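Local coordinates for ATP/GTP-binding site-containing protein A (Brucella abortus, PDB 6NTR) that functions in the periplasm to maintain the integrity of the cell envelope and has a beta-barrel-like fold, at residues A[97-102]-A[123-128]; A[103-108]-A[117-122]. All coordinates share one frame; numbering follows the deposited sequence.

Contact 1 (A[97-102]-A[123-128])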
ATOM      1  N   GLY A  97       9.124  14.529  -1.301  1.00 62.31           N
ATOM      2  CA  GLY A  97       8.448  15.725  -1.756  1.00 60.77           C
ATOM      3  C   GLY A  97       7.190  16.017  -0.972  1.00 59.22           C
ATOM      4  O   GLY A  97       6.975  15.512   0.131  1.00 55.02           O
ATOM      5  N   ASP A  98       6.372  16.878  -1.565  1.00 64.66           N
ATOM      6  CA  ASP A  98       5.111  17.279  -0.981  1.00 65.61           C
ATOM      7  C   ASP A  98       4.030  17.344  -2.046  1.00 59.92           C
ATOM      8  O   ASP A  98       4.306  17.494  -3.237  1.00 62.42           O
ATOM      9  CB  ASP A  98       5.221  18.632  -0.297  1.00 81.21           C
ATOM     10  CG  ASP A  98       4.049  18.901   0.611  1.00 95.60           C
ATOM     11  OD1 ASP A  98       3.977  18.243   1.669  1.00 96.92           O
ATOM     12  OD2 ASP A  98       3.180  19.734   0.254  1.00105.26           O
ATOM     13  N   ALA A  99       2.786  17.239  -1.593  1.00 56.92           N
ATOM     14  CA  ALA A  99       1.643  17.466  -2.462  1.00 61.83           C
ATOM     15  C   ALA A  99       0.516  18.093  -1.654  1.00 68.33           C
ATOM     16  O   ALA A  99       0.359  17.818  -0.460  1.00 67.21           O
ATOM     17  CB  ALA A  99       1.164  16.170  -3.114  1.00 61.04           C
ATOM     18  N   LYS A 100      -0.275  18.941  -2.292  1.00 71.55           N
ATOM     19  CA  LYS A 100      -1.380  19.587  -1.604  1.00 69.43           C
ATOM     20  C   LYS A 100      -2.641  19.560  -2.436  1.00 64.92           C
ATOM     21  O   LYS A 100      -2.584  19.588  -3.658  1.00 62.26           O
ATOM     22  CB  LYS A 100      -1.029  21.042  -1.295  1.00 76.18           C
ATOM     23  CG  LYS A 100      -2.011  21.746  -0.377  1.00 79.37           C
ATOM     24  CD  LYS A 100      -1.800  23.249  -0.404  1.00 84.63           C
ATOM     25  CE  LYS A 100      -2.938  24.004   0.262  1.00 86.90           C
ATOM     26  NZ  LYS A 100      -3.691  23.170   1.232  1.00 84.13           N
ATOM     27  N   LEU A 101      -3.781  19.509  -1.771  1.00 61.69           N
ATOM     28  CA  LEU A 101      -5.024  19.535  -2.498  1.00 67.59           C
ATOM     29  C   LEU A 101      -5.572  20.947  -2.414  1.00 71.64           C
ATOM     30  O   LEU A 101      -6.160  21.340  -1.420  1.00 70.55           O
ATOM     31  CB  LEU A 101      -6.029  18.533  -1.930  1.00 67.38           C
ATOM     32  CG  LEU A 101      -5.861  17.042  -2.246  1.00 64.41           C
ATOM     33  CD1 LEU A 101      -7.023  16.229  -1.716  1.00 60.02           C
ATOM     34  CD2 LEU A 101      -5.610  16.754  -3.712  1.00 62.40           C
ATOM     35  N   GLU A 102      -5.370  21.698  -3.484  1.00 76.29           N
ATOM     36  CA  GLU A 102      -5.851  23.061  -3.587  1.00 83.43           C
ATOM     37  C   GLU A 102      -6.294  23.319  -5.020  1.00 91.63           C
ATOM     38  O   GLU A 102      -5.615  22.925  -5.959  1.00 94.27           O
ATOM     39  CB  GLU A 102      -4.749  24.042  -3.207  1.00 82.58           C
ATOM     40  CG  GLU A 102      -3.553  24.012  -4.138  1.00 83.04           C
ATOM     41  CD  GLU A 102      -2.464  24.978  -3.726  1.00 88.14           C
ATOM     42  OE1 GLU A 102      -2.686  25.742  -2.774  1.00 89.91           O
ATOM     43  OE2 GLU A 102      -1.393  24.974  -4.357  1.00 90.19           O
ATOM     44  N   THR A 123      -7.073  14.827  -6.762  1.00 66.19           N
ATOM     45  CA  THR A 123      -7.327  13.477  -6.281  1.00 62.81           C
ATOM     46  C   THR A 123      -7.453  13.377  -4.780  1.00 59.21           C
ATOM     47  O   THR A 123      -7.850  14.316  -4.129  1.00 65.02           O
ATOM     48  CB  THR A 123      -6.282  12.479  -6.813  1.00 66.27           C
ATOM     49  OG1 THR A 123      -6.670  11.150  -6.477  1.00 71.43           O
ATOM     50  CG2 THR A 123      -4.953  12.749  -6.220  1.00 68.28           C
ATOM     51  N   GLN A 124      -7.152  12.204  -4.251  1.00 54.79           N
ATOM     52  CA  GLN A 124      -7.192  11.937  -2.823  1.00 54.41           C
ATOM     53  C   GLN A 124      -5.894  11.242  -2.403  1.00 55.01           C
ATOM     54  O   GLN A 124      -5.094  10.867  -3.236  1.00 56.00           O
ATOM     55  CB  GLN A 124      -8.439  11.177  -2.397  1.00 57.36           C
ATOM     56  CG  GLN A 124      -8.599   9.809  -3.008  1.00 59.07           C
ATOM     57  CD  GLN A 124      -9.639   8.985  -2.299  1.00 59.41           C
ATOM     58  OE1 GLN A 124     -10.155   9.373  -1.267  1.00 59.43           O
ATOM     59  NE2 GLN A 124      -9.941   7.835  -2.850  1.00 60.62           N
ATOM     60  N   PHE A 125      -5.674  11.131  -1.111  1.00 52.87           N
ATOM     61  CA  PHE A 125      -4.468  10.522  -0.618  1.00 48.25           C
ATOM     62  C   PHE A 125      -4.789   9.232   0.084  1.00 56.46           C
ATOM     63  O   PHE A 125      -5.920   8.947   0.362  1.00 47.23           O
ATOM     64  CB  PHE A 125      -3.631  11.499   0.219  1.00 55.42           C
ATOM     65  CG  PHE A 125      -3.218  12.732  -0.522  1.00 57.25           C
ATOM     66  CD1 PHE A 125      -2.508  12.649  -1.666  1.00 57.25           C
ATOM     67  CD2 PHE A 125      -3.582  13.958  -0.079  1.00 58.29           C
ATOM     68  CE1 PHE A 125      -2.142  13.768  -2.360  1.00 58.15           C
ATOM     69  CE2 PHE A 125      -3.221  15.083  -0.760  1.00 53.66           C
ATOM     70  CZ  PHE A 125      -2.502  14.990  -1.906  1.00 53.64           C
ATOM     71  N   PRO A 126      -3.756   8.481   0.461  1.00 61.44           N
ATOM     72  CA  PRO A 126      -3.963   7.136   0.986  1.00 65.59           C
ATOM     73  C   PRO A 126      -4.857   6.990   2.186  1.00 63.07           C
ATOM     74  O   PRO A 126      -5.622   6.042   2.189  1.00 63.69           O
ATOM     75  CB  PRO A 126      -2.551   6.701   1.355  1.00 69.98           C
ATOM     76  CG  PRO A 126      -1.697   7.405   0.374  1.00 66.98           C
ATOM     77  CD  PRO A 126      -2.341   8.738   0.160  1.00 64.84           C
ATOM     78  N   THR A 127      -4.773   7.834   3.191  1.00 59.55           N
ATOM     79  CA  THR A 127      -5.696   7.639   4.282  1.00 58.90           C
ATOM     80  C   THR A 127      -7.147   7.895   3.883  1.00 60.42           C
ATOM     81  O   THR A 127      -8.020   7.170   4.304  1.00 61.35           O
ATOM     82  CB  THR A 127      -5.305   8.383   5.548  1.00 64.16           C
ATOM     83  OG1 THR A 127      -4.093   7.816   6.041  1.00 77.60           O
ATOM     84  CG2 THR A 127      -6.367   8.198   6.591  1.00 58.51           C
ATOM     85  N   ARG A 128      -7.398   8.935   3.094  1.00 59.00           N
ATOM     86  CA  ARG A 128      -8.759   9.237   2.679  1.00 52.03           C
ATOM     87  C   ARG A 128      -9.310   8.118   1.821  1.00 47.16           C
ATOM     88  O   ARG A 128     -10.380   7.614   2.082  1.00 48.30           O
ATOM     89  CB  ARG A 128      -8.793  10.540   1.902  1.00 56.84           C
ATOM     90  CG  ARG A 128     -10.053  11.352   2.107  1.00 63.19           C
ATOM     91  CD  ARG A 128      -9.905  12.271   3.302  1.00 71.06           C
ATOM     92  NE  ARG A 128     -10.575  13.545   3.105  1.00 76.01           N
ATOM     93  CZ  ARG A 128     -10.767  14.440   4.061  1.00 80.67           C
ATOM     94  NH1 ARG A 128     -10.335  14.208   5.285  1.00 80.58           N
ATOM     95  NH2 ARG A 128     -11.391  15.567   3.788  1.00 85.58           N
TER

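Contact 2 (A[103-108]-A[117-122])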
ATOM      1  N   ASP A 103      -7.422  23.998  -5.186  1.00 97.14           N
ATOM      2  CA  ASP A 103      -7.953  24.327  -6.508  1.00 96.97           C
ATOM      3  C   ASP A 103      -8.268  23.136  -7.410  1.00 84.29           C
ATOM      4  O   ASP A 103      -8.069  23.203  -8.615  1.00 84.73           O
ATOM      5  CB  ASP A 103      -7.013  25.280  -7.244  1.00110.06           C
ATOM      6  CG  ASP A 103      -7.661  25.911  -8.456  1.00122.08           C
ATOM      7  OD1 ASP A 103      -8.904  25.976  -8.495  1.00126.49           O
ATOM      8  OD2 ASP A 103      -6.930  26.345  -9.369  1.00126.34           O
ATOM      9  N   GLY A 104      -8.731  22.047  -6.814  1.00 74.79           N
ATOM     10  CA  GLY A 104      -9.133  20.870  -7.555  1.00 70.79           C
ATOM     11  C   GLY A 104      -8.047  20.347  -8.449  1.00 69.83           C
ATOM     12  O   GLY A 104      -8.299  19.756  -9.485  1.00 69.85           O
ATOM     13  N   LYS A 105      -6.820  20.556  -8.021  1.00 69.16           N
ATOM     14  CA  LYS A 105      -5.670  20.116  -8.760  1.00 69.34           C
ATOM     15  C   LYS A 105      -4.719  19.589  -7.730  1.00 67.76           C
ATOM     16  O   LYS A 105      -4.864  19.884  -6.557  1.00 67.96           O
ATOM     17  CB  LYS A 105      -5.033  21.281  -9.508  1.00 77.56           C
ATOM     18  CG  LYS A 105      -4.638  22.472  -8.644  1.00 89.78           C
ATOM     19  CD  LYS A 105      -3.691  23.392  -9.407  1.00 99.73           C
ATOM     20  CE  LYS A 105      -3.710  24.825  -8.897  1.00105.18           C
ATOM     21  NZ  LYS A 105      -3.164  25.780  -9.904  1.00107.20           N
ATOM     22  N   THR A 106      -3.764  18.785  -8.156  1.00 67.03           N
ATOM     23  CA  THR A 106      -2.790  18.289  -7.223  1.00 65.97           C
ATOM     24  C   THR A 106      -1.433  18.860  -7.599  1.00 68.04           C
ATOM     25  O   THR A 106      -0.859  18.478  -8.607  1.00 67.33           O
ATOM     26  CB  THR A 106      -2.740  16.760  -7.246  1.00 64.11           C
ATOM     27  OG1 THR A 106      -2.878  16.308  -8.590  1.00 64.64           O
ATOM     28  CG2 THR A 106      -3.852  16.194  -6.417  1.00 60.65           C
ATOM     29  N   VAL A 107      -0.925  19.768  -6.770  1.00 70.49           N
ATOM     30  CA  VAL A 107       0.393  20.356  -6.964  1.00 74.34           C
ATOM     31  C   VAL A 107       1.405  19.564  -6.140  1.00 71.07           C
ATOM     32  O   VAL A 107       1.282  19.448  -4.914  1.00 67.15           O
ATOM     33  CB  VAL A 107       0.397  21.846  -6.593  1.00 80.74           C
ATOM     34  CG1 VAL A 107      -0.298  22.071  -5.264  1.00 85.30           C
ATOM     35  CG2 VAL A 107       1.817  22.373  -6.546  1.00 81.75           C
ATOM     36  N   VAL A 108       2.395  19.001  -6.821  1.00 71.90           N
ATOM     37  CA  VAL A 108       3.375  18.113  -6.215  1.00 70.52           C
ATOM     38  C   VAL A 108       4.720  18.817  -6.206  1.00 71.31           C
ATOM     39  O   VAL A 108       5.277  19.115  -7.268  1.00 73.69           O
ATOM     40  CB  VAL A 108       3.471  16.783  -6.972  1.00 65.65           C
ATOM     41  CG1 VAL A 108       4.517  15.902  -6.334  1.00 65.40           C
ATOM     42  CG2 VAL A 108       2.132  16.091  -6.983  1.00 58.81           C
ATOM     43  N   THR A 117       8.255  20.903  -9.424  1.00 85.33           N
ATOM     44  CA  THR A 117       6.841  21.094  -9.128  1.00 84.36           C
ATOM     45  C   THR A 117       5.990  20.486 -10.228  1.00 82.91           C
ATOM     46  O   THR A 117       6.343  20.535 -11.406  1.00 85.56           O
ATOM     47  CB  THR A 117       6.480  22.573  -9.024  1.00 90.49           C
ATOM     48  OG1 THR A 117       7.497  23.268  -8.294  1.00 99.26           O
ATOM     49  CG2 THR A 117       5.120  22.757  -8.353  1.00 84.69           C
ATOM     50  N   LEU A 118       4.840  19.948  -9.842  1.00 80.22           N
ATOM     51  CA  LEU A 118       3.963  19.304 -10.807  1.00 79.92           C
ATOM     52  C   LEU A 118       2.522  19.595 -10.447  1.00 80.50           C
ATOM     53  O   LEU A 118       2.063  19.218  -9.367  1.00 78.46           O
ATOM     54  CB  LEU A 118       4.209  17.804 -10.849  1.00 72.61           C
ATOM     55  CG  LEU A 118       5.465  17.461 -11.639  1.00 71.03           C
ATOM     56  CD1 LEU A 118       5.659  15.965 -11.661  1.00 64.52           C
ATOM     57  CD2 LEU A 118       5.342  18.042 -13.043  1.00 77.72           C
ATOM     58  N   ASP A 119       1.822  20.273 -11.344  1.00 81.80           N
ATOM     59  CA  ASP A 119       0.372  20.324 -11.278  1.00 80.23           C
ATOM     60  C   ASP A 119      -0.194  19.025 -11.837  1.00 84.50           C
ATOM     61  O   ASP A 119       0.036  18.693 -13.005  1.00 88.13           O
ATOM     62  CB  ASP A 119      -0.164  21.521 -12.054  1.00 84.58           C
ATOM     63  CG  ASP A 119      -0.467  22.686 -11.163  1.00 88.03           C
ATOM     64  OD1 ASP A 119      -0.622  22.443  -9.950  1.00 82.01           O
ATOM     65  OD2 ASP A 119      -0.576  23.830 -11.661  1.00 96.11           O
ATOM     66  N   LEU A 120      -0.927  18.286 -11.011  1.00 82.24           N
ATOM     67  CA  LEU A 120      -1.562  17.056 -11.446  1.00 74.49           C
ATOM     68  C   LEU A 120      -3.069  17.145 -11.243  1.00 74.42           C
ATOM     69  O   LEU A 120      -3.594  18.108 -10.675  1.00 80.48           O
ATOM     70  CB  LEU A 120      -1.007  15.845 -10.693  1.00 67.42           C
ATOM     71  CG  LEU A 120       0.417  15.392 -10.945  1.00 61.56           C
ATOM     72  CD1 LEU A 120       0.641  14.076 -10.243  1.00 58.73           C
ATOM     73  CD2 LEU A 120       0.628  15.262 -12.430  1.00 70.65           C
ATOM     74  N   LYS A 121      -3.763  16.112 -11.710  1.00 69.38           N
ATOM     75  CA  LYS A 121      -5.210  16.015 -11.605  1.00 64.29           C
ATOM     76  C   LYS A 121      -5.603  15.938 -10.149  1.00 62.55           C
ATOM     77  O   LYS A 121      -4.965  15.251  -9.381  1.00 62.95           O
ATOM     78  CB  LYS A 121      -5.679  14.762 -12.357  1.00 68.42           C
ATOM     79  CG  LYS A 121      -7.081  14.274 -12.021  1.00 73.75           C
ATOM     80  CD  LYS A 121      -7.314  12.838 -12.472  1.00 71.76           C
ATOM     81  CE  LYS A 121      -6.752  12.584 -13.857  1.00 72.74           C
ATOM     82  NZ  LYS A 121      -6.332  11.171 -14.069  1.00 67.58           N
ATOM     83  N   GLY A 122      -6.662  16.629  -9.765  1.00 63.70           N
ATOM     84  CA  GLY A 122      -7.095  16.613  -8.386  1.00 62.50           C
ATOM     85  C   GLY A 122      -7.460  15.213  -7.971  1.00 74.74           C
ATOM     86  O   GLY A 122      -8.087  14.489  -8.729  1.00 78.84           O
TER

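Contact 1 (A[97-102]-A[123-128])
Leu101, near the end of strand 90-102, carries most of this contact. Its CB points toward segment 123-128, and with CG set anti to the carbonyl carbon (chi1 -77°) the branch point comes up against the Phe125 ring, Leu101 CG lying 3.6 Å from Phe125 CE2. From there the methyls spread. Leu101 CD1 reaches the Thr123 carbonyl, 3.2 Å from Thr123 O, and also touches the Phe125 ring at CE2; CD2 comes up beside the same Thr123 carbonyl and near Phe125 CZ. Phe125 sits at the N-cap position of helix 126-138, and its ring extends back toward the strand (chi1 -59°), so that the leucine and the phenylalanine meet tip to tip, obliquely to the ring. Two residues back along the strand, on the same face, Ala99 CB makes a lighter touch 4.0 Å from Phe125 CZ. Outside the two segments, Phe125 stacks with Phe79, while Thr123 OG1 is hydrogen-bonded to Thr147 OG1. No hydrogen bond crosses between the two segments. Their cohesion is therefore mainly apolar, with the leucine methyls also against a backbone carbonyl: a buried aromatic ring and two aliphatic side chains seat the start of the helix on one face of the strand.

Contact 2 (A[103-108]-A[117-122])
Four backbone hydrogen bonds join strands 105-108 and 117-121. In the pair Thr106 with Leu120, Thr106 N gives a nearly straight bond to Leu120 O at 2.6 Å (178° at the hydrogen), and Leu120 N returns a very short one to Thr106 O; each donor stands above the carbonyl plane it approaches. The next such pair sits flatter: Val108 N meets Leu118 O at 2.6 Å in the carbonyl plane, and Leu118 N reaches Val108 O at 2.7 Å on a lone pair, though with a more bent N-H. Between them Val107 faces Asp119 in a non-hydrogen-bonded pair, and Val107 CA brings its hydrogen to Leu118 O. Such alternation marks antiparallel pairing, and strands 105-112 and 116-121, successive in the chain, form a beta hairpin in which segments 105-108 and 117-121 run at 154° between their N-to-C directions. On the face of Thr106, Val108, Leu118 and Leu120, the side chains of Val108 and Leu120 cross obliquely, Val108 CG2 4.1 Å from Leu120 CD1, and Val108 CB faces Leu118 CB. Thr106 OG1, in the crowded position between N and the carbonyl carbon, is directed at Lys121 O, although its modelled place is less certain. On the face of Val107 and Asp119, Val107 CG2 meets Thr117 CG2, 3.8 Å away, the two side chains lying side by side. Lys105, extended beyond CG, slants across Asp119: its CD packs 3.3 Å from Asp119 OD1, and NZ forms a long salt bridge to Asp119 OD2, 3.7 Å apart. A second long salt bridge, to Asp103 OD2, leaves the ammonium between two carboxylates, which probably favours its charged state. Farther out, strand 90-102 flanks strand 105-112 through a probable backbone hydrogen bond between Val107 and Lys100, and Phe149 touches Val108.

In the fold
Contact 2 lies at the surface, its centre about 21 Å from the centre of the chain; contact 1 is partly buried, at about 15 Å. Their centres are about 9 Å apart, and along the chain contact 2 is nested inside the loop closed by contact 1. Strands 90-102 and 105-112 are sheet neighbours, so the two meet directly: Leu101 CD2 packs on Thr106 CG2, and Glu102 OE2 on Val107 CG1. The polypeptide then leaves strand 116-121 for helix 126-138, whose start returns to strand 90-102. Main-chain pairing and an outer charge network hold the hairpin, whereas contact 1 rests mainly on apolar side chains, without a hydrogen bond.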